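Local structure of catechol 1,2-dioxygenase (Acinetobacter sp., 1DMH) at residues 216-228 against 239-253. The protein catalyses the iron(III)-dependent intradiol cleavage of catechol by dioxygen to cis,cis-muconate, the first step of catechol breakdown in the beta-ketoadipate pathway. Sequence-based numbering, arbitrary orientation.
Sequences GRHGNRPAHIHYF and TQINVAGDPYTYDDF. With FE (Fe (III) ion), chain C; MCT (4-methylcatechol), chain D.
Arg221 grips the carboxylate of Asp252 side-on. Arg221 NE bonds to Asp252 OD1 at 2.9 Å, and Arg221 NH2 makes a salt bridge to Asp252 OD2 at 2.7 Å. The guanidinium and carboxylate planes are 8° apart, nearly coplanar, and both oxygens are met on their syn side. The same NH2 sends a weak bond to Gln240 OE1. These bonds fix the rotation of the guanidinium, whose remaining NH1 bonds weakly to O3 of 4-methylcatechol. Bends at chi2 and chi3 carry the guanidinium to Asp252. Arg221 CG packs 3.4 Å from Phe253 CE1, at the edge of the ring. Phe253 CZ lies 4.0 Å from the methyl carbon C of 4-methylcatechol.

His224 and His226 bind the iron(III) through NE2, at 2.0 and 2.1 Å. Tyr164 and both oxygens of 4-methylcatechol are also ligands. Each histidine is held at its other nitrogen. His224 ND1 donates in its ring plane to Pro222 O, nearly straight at 175°. CG of His224 lies between the backbone N and the carbonyl carbon (chi1 60°), which turns the ring back toward Pro222 O. His226 ND1 donates to a water that in turn donates to Thr239 O. Trp156 stacks on the His226 ring.

Asp252 has its own anchors, the backbone nitrogens of Ala254 and Ala256. The Asp246 carboxylate packs against Pro222 and bonds to the residue after it: Asp246 OD2 takes Ala223 N at 2.8 Å from above its plane, while OD1 closes an Asx turn with Tyr248 N. Farther out, Asn220 CB sits over the centre of the Tyr248 ring, a CH-pi contact. Strands 224-228 and 239-243 pair antiparallel, with Ile225 and Ile241 on the face away from the metal. The His-X-His strand of this hairpin is characteristic of the non-heme iron(III) site of intradiol dioxygenases.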
loop_
_atom_site.group_PDB
_atom_site.type_symbol
_atom_site.label_atom_id
_atom_site.label_comp_id
_atom_site.label_asym_id
_atom_site.label_seq_id
_atom_site.Cartn_x
_atom_site.Cartn_y
_atom_site.Cartn_z
ATOM N N GLY A 216 -0.320 16.308 11.866
ATOM C CA GLY A 216 -0.385 16.948 13.175
ATOM C C GLY A 216 -1.280 16.190 14.144
ATOM O O GLY A 216 -1.846 16.775 15.066
ATOM N N ARG A 217 -1.395 14.878 13.943
ATOM C CA ARG A 217 -2.251 14.038 14.773
ATOM C C ARG A 217 -1.491 13.015 15.610
ATOM O O ARG A 217 -0.364 12.619 15.269
ATOM C CB ARG A 217 -3.257 13.314 13.879
ATOM C CG ARG A 217 -4.256 14.218 13.189
ATOM C CD ARG A 217 -5.159 13.370 12.291
ATOM N NE ARG A 217 -5.680 12.240 13.053
ATOM C CZ ARG A 217 -6.148 11.123 12.520
ATOM N NH1 ARG A 217 -6.172 10.976 11.206
ATOM N NH2 ARG A 217 -6.518 10.122 13.305
ATOM N N HIS A 218 -2.103 12.586 16.712
ATOM C CA HIS A 218 -1.482 11.583 17.572
ATOM C C HIS A 218 -1.999 10.211 17.153
ATOM O O HIS A 218 -2.987 10.121 16.415
ATOM C CB HIS A 218 -1.825 11.845 19.049
ATOM C CG HIS A 218 -3.272 11.673 19.374
ATOM N ND1 HIS A 218 -3.870 10.433 19.484
ATOM C CD2 HIS A 218 -4.249 12.582 19.598
ATOM C CE1 HIS A 218 -5.151 10.586 19.769
ATOM N NE2 HIS A 218 -5.408 11.881 19.842
ATOM N N GLY A 219 -1.350 9.150 17.629
ATOM C CA GLY A 219 -1.784 7.815 17.278
ATOM C C GLY A 219 -2.261 7.010 18.464
ATOM O O GLY A 219 -1.999 5.819 18.536
ATOM N N ASN A 220 -2.988 7.650 19.377
ATOM C CA ASN A 220 -3.478 6.990 20.587
ATOM C C ASN A 220 -4.943 6.604 20.641
ATOM O O ASN A 220 -5.805 7.281 20.081
ATOM C CB ASN A 220 -3.208 7.879 21.786
ATOM C CG ASN A 220 -1.754 8.232 21.910
ATOM O OD1 ASN A 220 -0.893 7.355 22.038
ATOM N ND2 ASN A 220 -1.460 9.524 21.855
ATOM N N ARG A 221 -5.211 5.514 21.357
ATOM C CA ARG A 221 -6.571 5.037 21.574
ATOM C C ARG A 221 -6.786 4.965 23.081
ATOM O O ARG A 221 -5.861 4.636 23.829
ATOM C CB ARG A 221 -6.791 3.611 21.017
ATOM C CG ARG A 221 -6.554 3.419 19.509
ATOM C CD ARG A 221 -7.493 2.354 18.986
ATOM N NE ARG A 221 -8.856 2.832 19.192
ATOM C CZ ARG A 221 -9.955 2.092 19.151
ATOM N NH1 ARG A 221 -9.885 0.789 18.903
ATOM N NH2 ARG A 221 -11.132 2.662 19.424
ATOM N N PRO A 222 -7.984 5.335 23.549
ATOM C CA PRO A 222 -8.281 5.265 24.985
ATOM C C PRO A 222 -8.349 3.769 25.390
ATOM O O PRO A 222 -8.450 2.895 24.519
ATOM C CB PRO A 222 -9.647 5.947 25.066
ATOM C CG PRO A 222 -10.277 5.600 23.691
ATOM C CD PRO A 222 -9.110 5.947 22.810
ATOM N N ALA A 223 -8.276 3.465 26.685
ATOM C CA ALA A 223 -8.375 2.073 27.150
ATOM C C ALA A 223 -9.776 1.587 26.762
ATOM O O ALA A 223 -10.762 2.264 27.028
ATOM C CB ALA A 223 -8.193 2.011 28.656
ATOM N N HIS A 224 -9.853 0.408 26.143
ATOM C CA HIS A 224 -11.125 -0.138 25.672
ATOM C C HIS A 224 -11.111 -1.674 25.649
ATOM O O HIS A 224 -10.050 -2.313 25.693
ATOM C CB HIS A 224 -11.407 0.347 24.251
ATOM C CG HIS A 224 -10.348 -0.063 23.283
ATOM N ND1 HIS A 224 -9.120 0.566 23.218
ATOM C CD2 HIS A 224 -10.280 -1.113 22.434
ATOM C CE1 HIS A 224 -8.342 -0.080 22.369
ATOM N NE2 HIS A 224 -9.021 -1.103 21.878
ATOM N N ILE A 225 -12.312 -2.243 25.576
ATOM C CA ILE A 225 -12.505 -3.695 25.550
ATOM C C ILE A 225 -13.398 -4.024 24.350
ATOM O O ILE A 225 -14.454 -3.422 24.184
ATOM C CB ILE A 225 -13.178 -4.164 26.854
ATOM C CG1 ILE A 225 -12.261 -3.825 28.040
ATOM C CG2 ILE A 225 -13.484 -5.669 26.783
ATOM C CD1 ILE A 225 -12.910 -4.005 29.405
ATOM N N HIS A 226 -12.963 -4.965 23.518
ATOM C CA HIS A 226 -13.707 -5.364 22.317
ATOM C C HIS A 226 -14.743 -6.454 22.601
ATOM O O HIS A 226 -14.531 -7.304 23.456
ATOM C CB HIS A 226 -12.742 -5.933 21.274
ATOM C CG HIS A 226 -11.785 -4.930 20.720
ATOM N ND1 HIS A 226 -12.087 -4.139 19.626
ATOM C CD2 HIS A 226 -10.537 -4.579 21.113
ATOM C CE1 HIS A 226 -11.059 -3.346 19.369
ATOM N NE2 HIS A 226 -10.110 -3.592 20.254
ATOM N N TYR A 227 -15.839 -6.427 21.845
ATOM C CA TYR A 227 -16.889 -7.428 21.935
ATOM C C TYR A 227 -17.388 -7.879 20.556
ATOM O O TYR A 227 -17.502 -7.071 19.625
ATOM C CB TYR A 227 -18.155 -6.881 22.609
ATOM C CG TYR A 227 -18.144 -6.687 24.098
ATOM C CD1 TYR A 227 -17.547 -5.565 24.675
ATOM C CD2 TYR A 227 -18.780 -7.611 24.927
ATOM C CE1 TYR A 227 -17.590 -5.359 26.059
ATOM C CE2 TYR A 227 -18.834 -7.430 26.306
ATOM C CZ TYR A 227 -18.244 -6.304 26.869
ATOM O OH TYR A 227 -18.326 -6.118 28.227
ATOM N N PHE A 228 -17.693 -9.174 20.466
ATOM C CA PHE A 228 -18.381 -9.792 19.332
ATOM C C PHE A 228 -19.498 -10.487 20.135
ATOM O O PHE A 228 -19.230 -11.118 21.160
ATOM C CB PHE A 228 -17.589 -10.901 18.649
ATOM C CG PHE A 228 -16.829 -10.471 17.437
ATOM C CD1 PHE A 228 -17.208 -9.357 16.694
ATOM C CD2 PHE A 228 -15.741 -11.203 17.025
ATOM C CE1 PHE A 228 -16.484 -8.984 15.544
ATOM C CE2 PHE A 228 -15.011 -10.844 15.884
ATOM C CZ PHE A 228 -15.385 -9.732 15.142
ATOM N N THR A 239 -18.742 -4.337 18.708
ATOM C CA THR A 239 -18.733 -3.076 19.412
ATOM C C THR A 239 -17.580 -3.070 20.416
ATOM O O THR A 239 -16.730 -3.960 20.407
ATOM C CB THR A 239 -20.121 -2.827 20.130
ATOM O OG1 THR A 239 -20.182 -1.475 20.591
ATOM C CG2 THR A 239 -20.303 -3.747 21.332
ATOM N N GLN A 240 -17.513 -2.049 21.256
ATOM C CA GLN A 240 -16.455 -2.030 22.259
ATOM C C GLN A 240 -16.898 -1.073 23.345
ATOM O O GLN A 240 -17.858 -0.317 23.149
ATOM C CB GLN A 240 -15.147 -1.521 21.666
ATOM C CG GLN A 240 -15.082 -0.024 21.680
ATOM C CD GLN A 240 -13.787 0.566 21.135
ATOM O OE1 GLN A 240 -13.509 1.762 21.370
ATOM N NE2 GLN A 240 -13.007 -0.229 20.398
ATOM N N ILE A 241 -16.248 -1.134 24.501
ATOM C CA ILE A 241 -16.562 -0.171 25.551
ATOM C C ILE A 241 -15.288 0.564 25.904
ATOM O O ILE A 241 -14.196 0.013 25.801
ATOM C CB ILE A 241 -17.195 -0.805 26.817
ATOM C CG1 ILE A 241 -16.344 -1.953 27.356
ATOM C CG2 ILE A 241 -18.613 -1.224 26.487
ATOM C CD1 ILE A 241 -16.924 -2.634 28.606
ATOM N N ASN A 242 -15.460 1.828 26.264
ATOM C CA ASN A 242 -14.382 2.730 26.637
ATOM C C ASN A 242 -14.378 2.905 28.135
ATOM O O ASN A 242 -15.437 3.090 28.741
ATOM C CB ASN A 242 -14.619 4.102 26.012
ATOM C CG ASN A 242 -14.310 4.119 24.579
ATOM O OD1 ASN A 242 -13.144 4.140 24.212
ATOM N ND2 ASN A 242 -15.342 4.068 23.729
ATOM N N VAL A 243 -13.198 2.860 28.734
ATOM C CA VAL A 243 -13.115 3.051 30.178
ATOM C C VAL A 243 -13.278 4.560 30.434
ATOM O O VAL A 243 -12.501 5.387 29.927
ATOM C CB VAL A 243 -11.757 2.524 30.727
ATOM C CG1 VAL A 243 -11.645 2.812 32.211
ATOM C CG2 VAL A 243 -11.643 1.017 30.454
ATOM N N ALA A 244 -14.303 4.921 31.197
ATOM C CA ALA A 244 -14.548 6.336 31.470
ATOM C C ALA A 244 -13.341 7.007 32.164
ATOM O O ALA A 244 -12.620 6.388 32.955
ATOM C CB ALA A 244 -15.853 6.501 32.318
ATOM N N GLY A 245 -13.113 8.271 31.827
ATOM C CA GLY A 245 -12.020 9.010 32.432
ATOM C C GLY A 245 -10.738 9.011 31.630
ATOM O O GLY A 245 -9.847 9.807 31.909
ATOM N N ASP A 246 -10.625 8.134 30.633
ATOM C CA ASP A 246 -9.411 8.073 29.845
ATOM C C ASP A 246 -9.237 9.405 29.114
ATOM O O ASP A 246 -10.202 9.988 28.639
ATOM C CB ASP A 246 -9.485 6.912 28.855
ATOM C CG ASP A 246 -8.168 6.674 28.152
ATOM O OD1 ASP A 246 -7.754 7.553 27.378
ATOM O OD2 ASP A 246 -7.527 5.624 28.375
ATOM N N PRO A 247 -7.998 9.902 29.021
ATOM C CA PRO A 247 -7.638 11.161 28.368
ATOM C C PRO A 247 -8.011 11.183 26.905
ATOM O O PRO A 247 -8.198 12.248 26.329
ATOM C CB PRO A 247 -6.120 11.208 28.527
ATOM C CG PRO A 247 -5.893 10.415 29.759
ATOM C CD PRO A 247 -6.777 9.242 29.497
ATOM N N TYR A 248 -8.102 10.006 26.300
ATOM C CA TYR A 248 -8.412 9.923 24.889
ATOM C C TYR A 248 -9.803 9.444 24.566
ATOM O O TYR A 248 -10.109 9.134 23.411
ATOM C CB TYR A 248 -7.380 9.043 24.203
ATOM C CG TYR A 248 -6.021 9.674 24.249
ATOM C CD1 TYR A 248 -5.730 10.748 23.421
ATOM C CD2 TYR A 248 -5.050 9.256 25.154
ATOM C CE1 TYR A 248 -4.508 11.401 23.480
ATOM C CE2 TYR A 248 -3.811 9.907 25.221
ATOM C CZ TYR A 248 -3.553 10.982 24.372
ATOM O OH TYR A 248 -2.346 11.649 24.377
ATOM N N THR A 249 -10.652 9.395 25.589
ATOM C CA THR A 249 -12.018 8.957 25.396
ATOM C C THR A 249 -12.664 9.636 24.202
ATOM O O THR A 249 -13.248 8.983 23.356
ATOM C CB THR A 249 -12.861 9.238 26.639
ATOM O OG1 THR A 249 -12.314 8.513 27.736
ATOM C CG2 THR A 249 -14.290 8.793 26.428
ATOM N N TYR A 250 -12.555 10.950 24.118
ATOM C CA TYR A 250 -13.193 11.638 23.008
ATOM C C TYR A 250 -12.181 12.161 22.007
ATOM O O TYR A 250 -12.422 13.159 21.320
ATOM C CB TYR A 250 -14.070 12.782 23.535
ATOM C CG TYR A 250 -15.092 12.317 24.546
ATOM C CD1 TYR A 250 -16.310 11.756 24.134
ATOM C CD2 TYR A 250 -14.810 12.343 25.918
ATOM C CE1 TYR A 250 -17.226 11.228 25.064
ATOM C CE2 TYR A 250 -15.717 11.818 26.862
ATOM C CZ TYR A 250 -16.918 11.263 26.428
ATOM O OH TYR A 250 -17.801 10.741 27.359
ATOM N N ASP A 251 -11.048 11.478 21.907
ATOM C CA ASP A 251 -10.021 11.915 20.999
ATOM C C ASP A 251 -9.224 10.697 20.575
ATOM O O ASP A 251 -7.997 10.669 20.612
ATOM C CB ASP A 251 -9.161 12.971 21.700
ATOM C CG ASP A 251 -8.104 13.568 20.797
ATOM O OD1 ASP A 251 -8.292 13.579 19.557
ATOM O OD2 ASP A 251 -7.089 14.062 21.341
ATOM N N ASP A 252 -9.971 9.685 20.171
ATOM C CA ASP A 252 -9.446 8.402 19.716
ATOM C C ASP A 252 -8.900 8.597 18.286
ATOM O O ASP A 252 -9.591 9.175 17.454
ATOM C CB ASP A 252 -10.628 7.432 19.767
ATOM C CG ASP A 252 -10.308 6.062 19.274
ATOM O OD1 ASP A 252 -9.126 5.697 19.099
ATOM O OD2 ASP A 252 -11.290 5.316 19.076
ATOM N N PHE A 253 -7.685 8.134 17.996
ATOM C CA PHE A 253 -7.158 8.315 16.648
ATOM C C PHE A 253 -7.934 7.457 15.624
ATOM O O PHE A 253 -7.881 7.714 14.419
ATOM C CB PHE A 253 -5.646 7.981 16.582
ATOM C CG PHE A 253 -5.326 6.561 16.139
ATOM C CD1 PHE A 253 -5.320 5.502 17.044
ATOM C CD2 PHE A 253 -5.023 6.292 14.797
ATOM C CE1 PHE A 253 -5.007 4.178 16.603
ATOM C CE2 PHE A 253 -4.716 4.989 14.360
ATOM C CZ PHE A 253 -4.709 3.933 15.269
HETATM FE FE FE C . -8.340 -2.524 20.584
HETATM C C1 MCT D . -6.826 -0.099 16.405
HETATM C C2 MCT D . -7.975 -0.710 16.938
HETATM C C3 MCT D . -7.868 -1.359 18.186
HETATM O O3 MCT D . -8.980 -1.957 18.719
HETATM C C4 MCT D . -6.674 -1.406 18.886
HETATM O O4 MCT D . -6.629 -2.047 20.099
HETATM C C5 MCT D . -5.542 -0.818 18.387
HETATM C C6 MCT D . -5.628 -0.128 17.074
HETATM C C MCT D . -6.916 0.612 15.042
HETATM O O HOH W 1 -14.562 -4.213 18.448
HETATM O O HOH W 2 -7.513 -2.823 18.162
#